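Local coordinates for protein UTP-glucose-1-phosphate uridylyltransferase 2 (Trypanosoma brucei, PDB 3GUE) that probably catalyses the formation of UDP-glucose and diphosphate from UTP and alpha-D-glucose 1-phosphate, and is seen here with UDP-glucose bound, at residues E17-S22 and C184-P189; I168-F173 and K344-E349; L130-S135 and D157-Q162; G42-I47 and V328-K333. All blocks are in the same frame, centred on the assembly; numbering follows the deposited sequence.

Interaction 1 (E17-S22 and C184-P189); sequences EKMQAS and CEWVPP. With UPG (uridine-5'-diphosphate-glucose), chain C.
Lys18, on the last turns of helix 10-21, sends its side chain toward segment 184-189 with CG anti to the backbone N (chi1 -176°) and every later torsion extended. This reach brings Lys18 NZ to 3.1 Å from Glu185 OE1, a salt bridge in which the two chains cross at about a right angle and the ammonium meets the carboxylate from above its plane. The other oxygen, Glu185 OE2, is held by the backbone N of Tyr178. Water 1, 2.7 Å from Lys18 NZ, accepts from it and lies equally close to Glu185 O. Trp186 takes chi1 -67°, CG beside its own backbone N, and drives the six-membered end of the indole at the helix. There Trp186 CH2 lies 3.6 Å from Lys18 O, which sits at the ring edge in plane, and Lys18 CG comes within 3.8 Å of Trp186 CZ2. Ser22 OG approaches Trp186 CZ2 obliquely at 3.7 Å, while Arg164 makes a cation-pi contact with the indole. Through Glu185 and Trp186 the contact joins helix 10-21 to the edge strand 186-187 of a four-stranded antiparallel sheet, and just after that strand Pro188 CB lies 3.3 Å from UPG O4, against the uracil of UDP-glucose.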
# COMPACT_ATOMS: atom_id res chain seq x y z
N GLU A 17 -16.81 -1.86 24.32
CA GLU A 17 -16.35 -1.27 25.55
C GLU A 17 -14.86 -1.02 25.51
O GLU A 17 -14.41 0.03 25.95
CB GLU A 17 -16.74 -2.13 26.77
CG GLU A 17 -18.22 -2.01 27.17
CD GLU A 17 -18.67 -2.95 28.30
OE1 GLU A 17 -17.93 -3.87 28.71
OE2 GLU A 17 -19.80 -2.75 28.79
N LYS A 18 -14.10 -1.97 24.96
CA LYS A 18 -12.66 -1.82 24.81
C LYS A 18 -12.31 -0.66 23.85
O LYS A 18 -11.31 0.04 24.08
CB LYS A 18 -12.03 -3.12 24.28
CG LYS A 18 -10.51 -3.11 24.18
CD LYS A 18 -9.95 -4.49 23.81
CE LYS A 18 -8.46 -4.62 24.21
NZ LYS A 18 -8.05 -6.05 24.01
N MET A 19 -13.09 -0.49 22.78
CA MET A 19 -12.88 0.61 21.83
C MET A 19 -13.18 1.98 22.45
O MET A 19 -12.39 2.93 22.36
CB MET A 19 -13.68 0.41 20.54
CG MET A 19 -13.15 -0.75 19.68
SD MET A 19 -14.17 -1.24 18.29
CE MET A 19 -13.58 -0.16 17.02
N GLN A 20 -14.33 2.07 23.10
CA GLN A 20 -14.71 3.27 23.82
C GLN A 20 -13.69 3.61 24.94
O GLN A 20 -13.41 4.79 25.19
CB GLN A 20 -16.11 3.12 24.40
CG GLN A 20 -17.23 3.13 23.38
CD GLN A 20 -18.61 3.10 24.04
OE1 GLN A 20 -18.73 2.82 25.23
NE2 GLN A 20 -19.64 3.36 23.26
N ALA A 21 -13.11 2.60 25.59
CA ALA A 21 -12.10 2.83 26.65
C ALA A 21 -10.81 3.44 26.11
O ALA A 21 -10.06 4.08 26.84
CB ALA A 21 -11.79 1.54 27.40
N SER A 22 -10.54 3.23 24.82
CA SER A 22 -9.31 3.73 24.21
C SER A 22 -9.52 4.98 23.36
O SER A 22 -8.57 5.44 22.73
CB SER A 22 -8.61 2.64 23.39
OG SER A 22 -7.60 1.99 24.16
N CYS A 184 -0.01 -5.31 20.74
CA CYS A 184 -0.40 -6.34 19.78
C CYS A 184 -1.89 -6.65 19.74
O CYS A 184 -2.32 -7.40 18.85
CB CYS A 184 0.35 -7.66 20.04
SG CYS A 184 2.14 -7.56 19.76
N GLU A 185 -2.67 -6.09 20.68
CA GLU A 185 -4.14 -6.31 20.79
C GLU A 185 -4.97 -5.50 19.76
O GLU A 185 -6.20 -5.66 19.66
CB GLU A 185 -4.63 -6.01 22.21
CG GLU A 185 -4.04 -6.91 23.33
CD GLU A 185 -4.39 -6.45 24.76
OE1 GLU A 185 -5.13 -5.45 24.95
OE2 GLU A 185 -3.91 -7.11 25.70
N TRP A 186 -4.29 -4.62 19.03
CA TRP A 186 -4.92 -3.61 18.18
C TRP A 186 -4.33 -3.62 16.78
O TRP A 186 -3.13 -3.88 16.65
CB TRP A 186 -4.66 -2.22 18.76
CG TRP A 186 -5.32 -2.02 20.04
CD1 TRP A 186 -4.80 -2.26 21.28
CD2 TRP A 186 -6.64 -1.53 20.23
NE1 TRP A 186 -5.73 -1.94 22.24
CE2 TRP A 186 -6.87 -1.49 21.63
CE3 TRP A 186 -7.67 -1.11 19.36
CZ2 TRP A 186 -8.08 -1.06 22.18
CZ3 TRP A 186 -8.87 -0.69 19.90
CH2 TRP A 186 -9.06 -0.65 21.31
N VAL A 187 -5.14 -3.28 15.77
CA VAL A 187 -4.64 -2.94 14.40
C VAL A 187 -5.40 -1.78 13.78
O VAL A 187 -6.60 -1.69 13.97
CB VAL A 187 -4.76 -4.09 13.39
CG1 VAL A 187 -3.59 -5.02 13.51
CG2 VAL A 187 -6.09 -4.83 13.52
N PRO A 188 -4.71 -0.93 12.97
CA PRO A 188 -5.41 0.06 12.13
C PRO A 188 -6.32 -0.72 11.17
O PRO A 188 -5.89 -1.78 10.69
CB PRO A 188 -4.27 0.76 11.36
CG PRO A 188 -3.11 -0.20 11.42
CD PRO A 188 -3.25 -0.87 12.77
N PRO A 189 -7.55 -0.23 10.91
CA PRO A 189 -8.51 -1.06 10.16
C PRO A 189 -8.39 -1.07 8.61
O PRO A 189 -9.39 -1.31 7.92
CB PRO A 189 -9.85 -0.48 10.60
CG PRO A 189 -9.57 0.95 10.94
CD PRO A 189 -8.12 1.08 11.30
N1 UPG C . -1.89 1.62 5.49
C2 UPG C . -2.55 2.58 6.28
N3 UPG C . -3.51 2.12 7.17
C4 UPG C . -3.84 0.80 7.30
C5 UPG C . -3.21 -0.16 6.50
C6 UPG C . -2.24 0.24 5.59
O2 UPG C . -2.31 3.80 6.26
O4 UPG C . -4.70 0.50 8.14
C1C UPG C . -0.85 2.06 4.51
C2C UPG C . 0.50 1.35 4.44
O2C UPG C . 1.39 1.84 5.45
C3C UPG C . 0.96 1.79 3.05
C4C UPG C . -0.33 1.75 2.25
O4C UPG C . -1.42 1.85 3.20
O3C UPG C . 1.40 3.14 3.12
C5C UPG C . -0.49 0.40 1.48
O5C UPG C . -0.69 -0.71 2.31
PA UPG C . 0.03 -2.12 2.00
O1A UPG C . 1.45 -1.78 1.71
O2A UPG C . -0.28 -3.13 3.01
O3A UPG C . -0.67 -2.53 0.56
PB UPG C . -2.02 -3.39 0.33
O1B UPG C . -3.10 -2.78 1.13
O2B UPG C . -1.75 -4.86 0.44
O3B UPG C . -2.21 -3.14 -1.25
C1' UPG C . -2.49 -1.77 -1.72
C2' UPG C . -3.82 -1.77 -2.45
C3' UPG C . -3.72 -2.78 -3.59
C4' UPG C . -2.60 -2.35 -4.54
C5' UPG C . -1.26 -2.23 -3.77
C6' UPG C . -0.23 -1.51 -4.60
O2' UPG C . -4.90 -2.14 -1.57
O3' UPG C . -4.98 -2.88 -4.23
O4' UPG C . -2.46 -3.27 -5.60
O5' UPG C . -1.38 -1.42 -2.56
O6' UPG C . 1.07 -1.74 -4.05
O HOH W 1 -8.01 -6.64 21.36

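Interaction 2 (I168-F173 and K344-E349); sequences IRQDNF and KVYQLE
Backbone hydrogen bonds set the register. Ile168 and Tyr346 form an antiparallel hydrogen-bonded pair: Tyr346 N donates to Ile168 O at 2.8 Å, nearly along the C=O axis, and Ile168 N returns a longer bond of 3.3 Å to Tyr346 O. Arg169 and Val345 follow as a non-hydrogen-bonded pair. Beyond the strand end, Gln170 N still reaches Lys344 O at 3.0 Å, almost straight at 173°. These links join the two inner strands, 165-169 and 344-349, of a four-stranded antiparallel sheet whose edges are 186-187 and 329-334.

Among side-chain polar bonds, the extended chain of Gln170 carries NE2 to Val345 O, a bond of 2.8 Å from above the carbonyl plane but within the amide plane of Gln170. Arg169 grips Asp171 side-on, NE to OD1 and NH2 to OD2, both through syn lone pairs; the salt bridge lies within the turn that Phe173 N closes onto Arg169 O.

Aromatic and apolar packing completes the contact. With chi1 -75°, Gln170 lays its CG over the centre of the Tyr346 ring, 3.3 Å from the centroid and 4° off the normal, a CH-pi contact. Phe173 CE1 meets the edge of the same ring, 3.9 Å from Tyr346 CE2.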
# COMPACT_ATOMS: atom_id res chain seq x y z
N ILE A 168 -9.49 -9.76 16.97
CA ILE A 168 -10.52 -10.51 17.68
C ILE A 168 -10.19 -12.01 17.56
O ILE A 168 -9.66 -12.42 16.54
CB ILE A 168 -11.96 -10.14 17.20
CG1 ILE A 168 -12.15 -10.41 15.69
CG2 ILE A 168 -12.27 -8.62 17.52
CD1 ILE A 168 -13.63 -10.65 15.31
N ARG A 169 -10.46 -12.80 18.59
CA ARG A 169 -10.10 -14.23 18.59
C ARG A 169 -10.87 -14.96 17.49
O ARG A 169 -12.08 -14.74 17.31
CB ARG A 169 -10.40 -14.88 19.94
CG ARG A 169 -9.68 -14.32 21.18
CD ARG A 169 -10.13 -15.12 22.46
NE ARG A 169 -9.89 -16.57 22.34
CZ ARG A 169 -8.96 -17.26 23.01
NH1 ARG A 169 -8.16 -16.67 23.88
NH2 ARG A 169 -8.85 -18.58 22.82
N GLN A 170 -10.20 -15.86 16.78
CA GLN A 170 -10.88 -16.63 15.72
C GLN A 170 -11.99 -17.56 16.24
O GLN A 170 -12.97 -17.84 15.53
CB GLN A 170 -9.87 -17.44 14.92
CG GLN A 170 -9.00 -16.61 13.91
CD GLN A 170 -8.06 -17.47 13.16
OE1 GLN A 170 -8.20 -18.69 13.18
NE2 GLN A 170 -7.08 -16.85 12.46
N ASP A 171 -11.84 -18.02 17.48
CA ASP A 171 -12.83 -18.95 18.11
C ASP A 171 -14.10 -18.30 18.65
O ASP A 171 -15.21 -18.70 18.27
CB ASP A 171 -12.18 -19.91 19.14
CG ASP A 171 -11.51 -19.18 20.34
OD1 ASP A 171 -11.63 -17.93 20.45
OD2 ASP A 171 -10.88 -19.86 21.18
N ASN A 172 -13.97 -17.28 19.48
CA ASN A 172 -15.16 -16.68 20.11
C ASN A 172 -15.43 -15.20 19.76
O ASN A 172 -16.37 -14.60 20.30
CB ASN A 172 -15.20 -16.94 21.65
CG ASN A 172 -14.12 -16.18 22.44
OD1 ASN A 172 -13.58 -15.16 22.00
ND2 ASN A 172 -13.83 -16.66 23.61
N PHE A 173 -14.58 -14.63 18.92
CA PHE A 173 -14.70 -13.23 18.41
C PHE A 173 -14.58 -12.10 19.45
O PHE A 173 -14.87 -10.94 19.16
CB PHE A 173 -15.93 -13.07 17.49
CG PHE A 173 -16.06 -14.17 16.45
CD1 PHE A 173 -15.34 -14.11 15.25
CD2 PHE A 173 -16.86 -15.30 16.69
CE1 PHE A 173 -15.44 -15.13 14.30
CE2 PHE A 173 -16.96 -16.35 15.73
CZ PHE A 173 -16.25 -16.25 14.54
N LYS A 344 -4.64 -17.29 17.75
CA LYS A 344 -5.12 -17.03 16.39
C LYS A 344 -6.26 -16.02 16.39
O LYS A 344 -7.22 -16.16 17.15
CB LYS A 344 -5.61 -18.33 15.74
CG LYS A 344 -4.56 -19.40 15.48
CD LYS A 344 -5.17 -20.44 14.54
CE LYS A 344 -4.14 -21.44 14.08
NZ LYS A 344 -4.27 -22.74 14.77
N VAL A 345 -6.14 -15.01 15.53
CA VAL A 345 -7.07 -13.88 15.49
C VAL A 345 -7.51 -13.55 14.07
O VAL A 345 -7.01 -14.12 13.09
CB VAL A 345 -6.51 -12.57 16.19
CG1 VAL A 345 -6.30 -12.81 17.70
CG2 VAL A 345 -5.22 -12.08 15.52
N TYR A 346 -8.44 -12.61 13.98
CA TYR A 346 -8.90 -12.08 12.72
C TYR A 346 -8.77 -10.56 12.78
O TYR A 346 -9.22 -9.94 13.73
CB TYR A 346 -10.37 -12.45 12.47
CG TYR A 346 -10.70 -13.90 12.12
CD1 TYR A 346 -10.07 -14.57 11.07
CD2 TYR A 346 -11.75 -14.57 12.79
CE1 TYR A 346 -10.42 -15.90 10.73
CE2 TYR A 346 -12.11 -15.88 12.46
CZ TYR A 346 -11.45 -16.54 11.44
OH TYR A 346 -11.80 -17.84 11.13
N GLN A 347 -8.12 -9.98 11.76
CA GLN A 347 -8.10 -8.54 11.57
C GLN A 347 -9.12 -8.13 10.51
O GLN A 347 -9.07 -8.57 9.36
CB GLN A 347 -6.68 -8.06 11.25
CG GLN A 347 -5.65 -8.63 12.25
CD GLN A 347 -4.19 -8.37 11.92
OE1 GLN A 347 -3.32 -8.64 12.74
NE2 GLN A 347 -3.91 -7.86 10.73
N LEU A 348 -10.09 -7.32 10.94
CA LEU A 348 -11.12 -6.81 10.05
C LEU A 348 -10.59 -5.49 9.46
O LEU A 348 -10.17 -4.61 10.19
CB LEU A 348 -12.42 -6.59 10.82
CG LEU A 348 -13.04 -7.74 11.61
CD1 LEU A 348 -14.44 -7.36 12.06
CD2 LEU A 348 -13.07 -9.05 10.85
N GLU A 349 -10.58 -5.40 8.13
CA GLU A 349 -9.91 -4.32 7.41
C GLU A 349 -10.66 -4.02 6.13
O GLU A 349 -11.25 -4.94 5.54
CB GLU A 349 -8.49 -4.73 7.01
CG GLU A 349 -7.48 -4.81 8.14
CD GLU A 349 -6.66 -6.08 8.06
OE1 GLU A 349 -7.14 -7.02 7.39
OE2 GLU A 349 -5.56 -6.15 8.64

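Interaction 3 (L130-S135 and D157-Q162); sequences LMNSFS and DIELMQ. With UPG (uridine-5'-diphosphate-glucose), chain C.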
# COMPACT_ATOMS: atom_id res chain seq x y z
N LEU A 130 -0.33 13.10 5.96
CA LEU A 130 0.14 11.74 6.11
C LEU A 130 -0.88 11.10 7.05
O LEU A 130 -1.19 11.61 8.13
CB LEU A 130 1.56 11.75 6.73
CG LEU A 130 2.82 12.08 5.91
CD1 LEU A 130 3.87 12.61 6.85
CD2 LEU A 130 3.39 10.84 5.16
N MET A 131 -1.47 10.00 6.59
CA MET A 131 -2.37 9.26 7.43
C MET A 131 -1.55 8.30 8.29
O MET A 131 -1.00 7.29 7.79
CB MET A 131 -3.41 8.51 6.63
CG MET A 131 -4.52 7.89 7.50
SD MET A 131 -5.91 7.28 6.56
CE MET A 131 -5.37 5.61 6.10
N ASN A 132 -1.53 8.60 9.58
CA ASN A 132 -0.78 7.81 10.55
C ASN A 132 -1.72 6.98 11.42
O ASN A 132 -2.89 7.26 11.48
CB ASN A 132 0.14 8.73 11.38
CG ASN A 132 1.12 9.54 10.49
OD1 ASN A 132 1.51 9.10 9.43
ND2 ASN A 132 1.49 10.72 10.93
N SER A 133 -1.20 5.91 12.01
CA SER A 133 -1.92 5.11 13.00
C SER A 133 -1.22 5.25 14.37
O SER A 133 -0.18 5.92 14.47
CB SER A 133 -1.89 3.64 12.59
OG SER A 133 -0.55 3.16 12.62
N PHE A 134 -1.78 4.61 15.40
CA PHE A 134 -1.18 4.59 16.73
C PHE A 134 0.29 4.10 16.69
O PHE A 134 1.12 4.54 17.49
CB PHE A 134 -2.04 3.78 17.75
CG PHE A 134 -2.09 2.28 17.47
CD1 PHE A 134 -1.32 1.38 18.22
CD2 PHE A 134 -2.92 1.76 16.47
CE1 PHE A 134 -1.36 -0.00 17.95
CE2 PHE A 134 -2.97 0.37 16.20
CZ PHE A 134 -2.19 -0.50 16.95
N SER A 135 0.59 3.22 15.73
CA SER A 135 1.89 2.54 15.60
C SER A 135 2.96 3.36 14.84
O SER A 135 4.16 3.10 14.95
CB SER A 135 1.71 1.21 14.86
OG SER A 135 0.99 0.26 15.63
N ASP A 157 -1.70 20.59 10.60
CA ASP A 157 -1.95 20.46 9.16
C ASP A 157 -1.65 19.07 8.55
O ASP A 157 -2.45 18.53 7.78
CB ASP A 157 -1.22 21.58 8.40
CG ASP A 157 -1.81 22.97 8.69
OD1 ASP A 157 -1.56 23.54 9.78
OD2 ASP A 157 -2.50 23.50 7.80
N ILE A 158 -0.53 18.47 8.94
CA ILE A 158 0.00 17.30 8.26
C ILE A 158 -0.67 15.99 8.69
O ILE A 158 -1.10 15.20 7.85
CB ILE A 158 1.56 17.19 8.46
CG1 ILE A 158 2.28 18.47 7.97
CG2 ILE A 158 2.13 15.91 7.87
CD1 ILE A 158 2.70 18.45 6.49
N GLU A 159 -0.81 15.76 10.00
CA GLU A 159 -1.28 14.47 10.44
C GLU A 159 -2.76 14.27 10.23
O GLU A 159 -3.56 15.17 10.53
CB GLU A 159 -0.93 14.19 11.91
CG GLU A 159 -1.12 12.71 12.26
CD GLU A 159 -0.54 12.35 13.63
OE1 GLU A 159 -0.92 12.96 14.62
OE2 GLU A 159 0.29 11.42 13.68
N LEU A 160 -3.10 13.08 9.75
CA LEU A 160 -4.47 12.56 9.76
C LEU A 160 -4.40 11.26 10.53
O LEU A 160 -3.89 10.25 10.03
CB LEU A 160 -5.00 12.34 8.33
CG LEU A 160 -6.48 11.97 8.16
CD1 LEU A 160 -7.45 13.16 8.35
CD2 LEU A 160 -6.70 11.33 6.84
N MET A 161 -4.87 11.28 11.77
CA MET A 161 -4.81 10.10 12.61
C MET A 161 -6.00 9.20 12.31
O MET A 161 -7.15 9.60 12.42
CB MET A 161 -4.77 10.46 14.12
CG MET A 161 -4.54 9.22 15.02
SD MET A 161 -2.83 8.63 14.98
CE MET A 161 -2.00 9.94 15.82
N GLN A 162 -5.71 7.98 11.89
CA GLN A 162 -6.76 7.04 11.61
C GLN A 162 -7.18 6.35 12.91
O GLN A 162 -6.68 6.64 14.00
CB GLN A 162 -6.35 6.05 10.51
CG GLN A 162 -5.30 5.00 10.90
CD GLN A 162 -5.11 3.99 9.78
OE1 GLN A 162 -4.02 3.87 9.22
NE2 GLN A 162 -6.18 3.32 9.40
N1 UPG C . -1.89 1.62 5.49
C2 UPG C . -2.55 2.58 6.28
N3 UPG C . -3.51 2.12 7.17
C4 UPG C . -3.84 0.80 7.30
C5 UPG C . -3.21 -0.16 6.50
C6 UPG C . -2.24 0.24 5.59
O2 UPG C . -2.31 3.80 6.26
O4 UPG C . -4.70 0.50 8.14
C1C UPG C . -0.85 2.06 4.51
C2C UPG C . 0.50 1.35 4.44
O2C UPG C . 1.39 1.84 5.45
C3C UPG C . 0.96 1.79 3.05
C4C UPG C . -0.33 1.75 2.25
O4C UPG C . -1.42 1.85 3.20
O3C UPG C . 1.40 3.14 3.12
C5C UPG C . -0.49 0.40 1.48
O5C UPG C . -0.69 -0.71 2.31
PA UPG C . 0.03 -2.12 2.00
O1A UPG C . 1.45 -1.78 1.71
O2A UPG C . -0.28 -3.13 3.01
O3A UPG C . -0.67 -2.53 0.56
PB UPG C . -2.02 -3.39 0.33
O1B UPG C . -3.10 -2.78 1.13
O2B UPG C . -1.75 -4.86 0.44
O3B UPG C . -2.21 -3.14 -1.25
C1' UPG C . -2.49 -1.77 -1.72
C2' UPG C . -3.82 -1.77 -2.45
C3' UPG C . -3.72 -2.78 -3.59
C4' UPG C . -2.60 -2.35 -4.54
C5' UPG C . -1.26 -2.23 -3.77
C6' UPG C . -0.23 -1.51 -4.60
O2' UPG C . -4.90 -2.14 -1.57
O3' UPG C . -4.98 -2.88 -4.23
O4' UPG C . -2.46 -3.27 -5.60
O5' UPG C . -1.38 -1.42 -2.56
O6' UPG C . 1.07 -1.74 -4.05
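Gln162, Met131 and Asn132 bury the most surface here, on the parallel pairing of strands 130-132 and 159-161: Gln162 and Met131 reach the uracil, Asn132 the other face of the sheet. The backbone ladder supports all three: Asn132 N donates to Leu160 O, and Gln162 N donates to Asn132 O at 2.9 Å, nearly along the C=O axis.

Gln162 places CG in the crowded position between its backbone N and carbonyl carbon (chi1 72°), then runs extended, so that its amide arrives at the uracil. UPG N3 donates to Gln162 OE1 at 2.7 Å, while Gln162 NE2 makes only a weak bond to UPG O4. The same NE2 donates to Asp193 OD2, a second-shell bond that helps fix which way the amide is turned.

Met131 has CG anti to its backbone N and bends at chi3 (86°). Met131 CG lies 4.1 Å from Leu160 CD2, the two chains crossing obliquely, and Met131 CE reaches 3.8 Å from Gln162 OE1 and 3.6 Å from UPG O2.

On the opposite face, Asn132 ND2 gives a straight bond of 3.1 Å to Glu159 OE2, meeting the anti lone pair of that oxygen with the amide and carboxylate planes 77° apart. Ser137 OG is a second partner of Glu159 OE2, and Asn132 OD1 binds Asn83 ND2.

Strand 159-161 is the outermost strand at one side of the seven-stranded mixed sheet, with 128-132 between it and 77-83; helix 194-201 packs on the Met131 and Leu160 face, helix 137-143 on the Asn132 and Met161 face.

Interaction 4 (G42-I47 and V328-K333); sequences GETGYI and VMRNPK
Segment 42-47 is an irregular loop that comes alongside residues 328-330, with Gly45 CA 4.7 Å from Met329 CA, yet no direct hydrogen bond joins the two. Gly42, at positive phi, is the C-prime residue of the Schellman motif that ends the preceding helix. Gly45 is also at positive phi (77°) and packs its CA 3.5 Å from Val328 O, where a side chain would clash. Three waters bridge the two backbones: water 2 joins Thr44 O to Arg330 N, water 3 joins Thr44 O to Arg330 O and NH2, and water 4 joins Gly45 O to Val328 O.

Arg330 carries the side-chain contact. With CG anti to its backbone N and a bend at chi3 (61°), it lays one guanidinium face over Thr44 CA, 3.8 Å from Arg330 CZ. Arg330 CD comes 3.3 Å from Glu43 O, a buried carbonyl with no polar partner in the model. Within the loop, Glu43 OE2 accepts from Gly45 N at 3.1 Å, and Thr44 OG1 from Tyr46 N.

The latter bond defines an ST turn, which, with the Schellman motif, shapes the loop after helix 26-40 that runs past edge strand 329-334 and meets it through water.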
# COMPACT_ATOMS: atom_id res chain seq x y z
N GLY A 42 -19.69 -16.23 10.09
CA GLY A 42 -18.88 -16.94 9.11
C GLY A 42 -18.62 -16.26 7.78
O GLY A 42 -18.18 -16.92 6.83
N GLU A 43 -18.87 -14.95 7.69
CA GLU A 43 -18.46 -14.16 6.54
C GLU A 43 -16.94 -14.25 6.35
O GLU A 43 -16.18 -13.96 7.28
CB GLU A 43 -18.88 -12.69 6.72
CG GLU A 43 -18.36 -11.76 5.63
CD GLU A 43 -18.95 -12.10 4.27
OE1 GLU A 43 -20.13 -11.80 4.03
OE2 GLU A 43 -18.22 -12.68 3.45
N THR A 44 -16.51 -14.65 5.16
CA THR A 44 -15.07 -14.88 4.93
C THR A 44 -14.36 -13.66 4.35
O THR A 44 -13.14 -13.51 4.45
CB THR A 44 -14.83 -16.10 4.03
OG1 THR A 44 -15.36 -15.81 2.73
CG2 THR A 44 -15.49 -17.36 4.59
N GLY A 45 -15.16 -12.79 3.74
CA GLY A 45 -14.65 -11.68 2.96
C GLY A 45 -14.15 -12.07 1.58
O GLY A 45 -13.57 -11.23 0.86
N TYR A 46 -14.36 -13.33 1.18
CA TYR A 46 -13.75 -13.83 -0.05
C TYR A 46 -14.50 -13.44 -1.31
O TYR A 46 -15.73 -13.35 -1.33
CB TYR A 46 -13.59 -15.35 -0.06
CG TYR A 46 -12.54 -15.92 0.88
CD1 TYR A 46 -11.38 -15.23 1.19
CD2 TYR A 46 -12.71 -17.19 1.42
CE1 TYR A 46 -10.43 -15.78 2.04
CE2 TYR A 46 -11.79 -17.74 2.25
CZ TYR A 46 -10.65 -17.03 2.57
OH TYR A 46 -9.74 -17.62 3.43
N ILE A 47 -13.72 -13.29 -2.39
CA ILE A 47 -14.23 -13.06 -3.74
C ILE A 47 -13.80 -14.24 -4.62
O ILE A 47 -12.71 -14.20 -5.21
CB ILE A 47 -13.70 -11.71 -4.29
CG1 ILE A 47 -14.22 -10.54 -3.44
CG2 ILE A 47 -14.03 -11.53 -5.80
CD1 ILE A 47 -13.48 -9.23 -3.65
N VAL A 328 -15.68 -5.89 3.85
CA VAL A 328 -14.79 -6.19 4.96
C VAL A 328 -13.93 -7.38 4.55
O VAL A 328 -14.42 -8.32 3.93
CB VAL A 328 -15.55 -6.49 6.27
CG1 VAL A 328 -16.48 -7.74 6.14
CG2 VAL A 328 -14.55 -6.67 7.41
N MET A 329 -12.64 -7.29 4.87
CA MET A 329 -11.71 -8.37 4.59
C MET A 329 -11.36 -8.96 5.95
O MET A 329 -11.05 -8.23 6.89
CB MET A 329 -10.45 -7.84 3.89
CG MET A 329 -10.73 -6.89 2.71
SD MET A 329 -9.28 -6.56 1.69
CE MET A 329 -8.28 -5.49 2.75
N ARG A 330 -11.41 -10.28 6.05
CA ARG A 330 -11.29 -10.97 7.33
C ARG A 330 -9.95 -11.66 7.30
O ARG A 330 -9.81 -12.76 6.77
CB ARG A 330 -12.44 -11.96 7.51
CG ARG A 330 -12.53 -12.63 8.89
CD ARG A 330 -13.28 -13.94 8.80
NE ARG A 330 -12.60 -14.89 7.92
CZ ARG A 330 -12.92 -16.17 7.79
NH1 ARG A 330 -13.92 -16.71 8.50
NH2 ARG A 330 -12.24 -16.94 6.94
N ASN A 331 -8.95 -10.98 7.85
CA ASN A 331 -7.54 -11.34 7.74
C ASN A 331 -7.05 -12.17 8.94
O ASN A 331 -6.88 -11.62 10.03
CB ASN A 331 -6.70 -10.05 7.61
CG ASN A 331 -5.42 -10.24 6.81
OD1 ASN A 331 -5.19 -11.29 6.21
ND2 ASN A 331 -4.60 -9.21 6.77
N PRO A 332 -6.79 -13.48 8.74
CA PRO A 332 -6.40 -14.35 9.85
C PRO A 332 -4.91 -14.17 10.15
O PRO A 332 -4.11 -14.09 9.22
CB PRO A 332 -6.68 -15.75 9.29
CG PRO A 332 -6.35 -15.60 7.82
CD PRO A 332 -6.82 -14.21 7.46
N LYS A 333 -4.56 -14.08 11.43
CA LYS A 333 -3.18 -13.86 11.89
C LYS A 333 -3.04 -14.52 13.27
O LYS A 333 -3.99 -15.05 13.81
CB LYS A 333 -2.88 -12.36 12.09
CG LYS A 333 -2.88 -11.46 10.86
CD LYS A 333 -1.71 -11.67 9.97
CE LYS A 333 -1.82 -10.79 8.71
NZ LYS A 333 -0.84 -11.21 7.68
O HOH W 2 -11.10 -11.62 3.46
O HOH W 3 -10.56 -14.79 5.31
O HOH W 4 -14.57 -8.94 1.06

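Interactions 1, 2 and 4 share the four-stranded antiparallel sheet, ordered 186-187, 165-169, 344-349, 329-334: interaction 2 joins its middle strands, while interactions 1 and 4 bring N-terminal segments to its two edge strands. Interactions 2 and 4 have centres about 10 Å apart and touch through neighbouring strands; the centres of 1 and 2 are about 13 Å apart. Along the chain these three cross one another, so distant sequence is woven into one unit. Interaction 3, nested inside the loops closed by 1 and 4, belongs to the seven-stranded mixed sheet, its centre about 16 Å from that of interaction 1. Both touch UDP-glucose, so the uracil is met by Gln162, after strand 159-161, and Pro188, after strand 186-187.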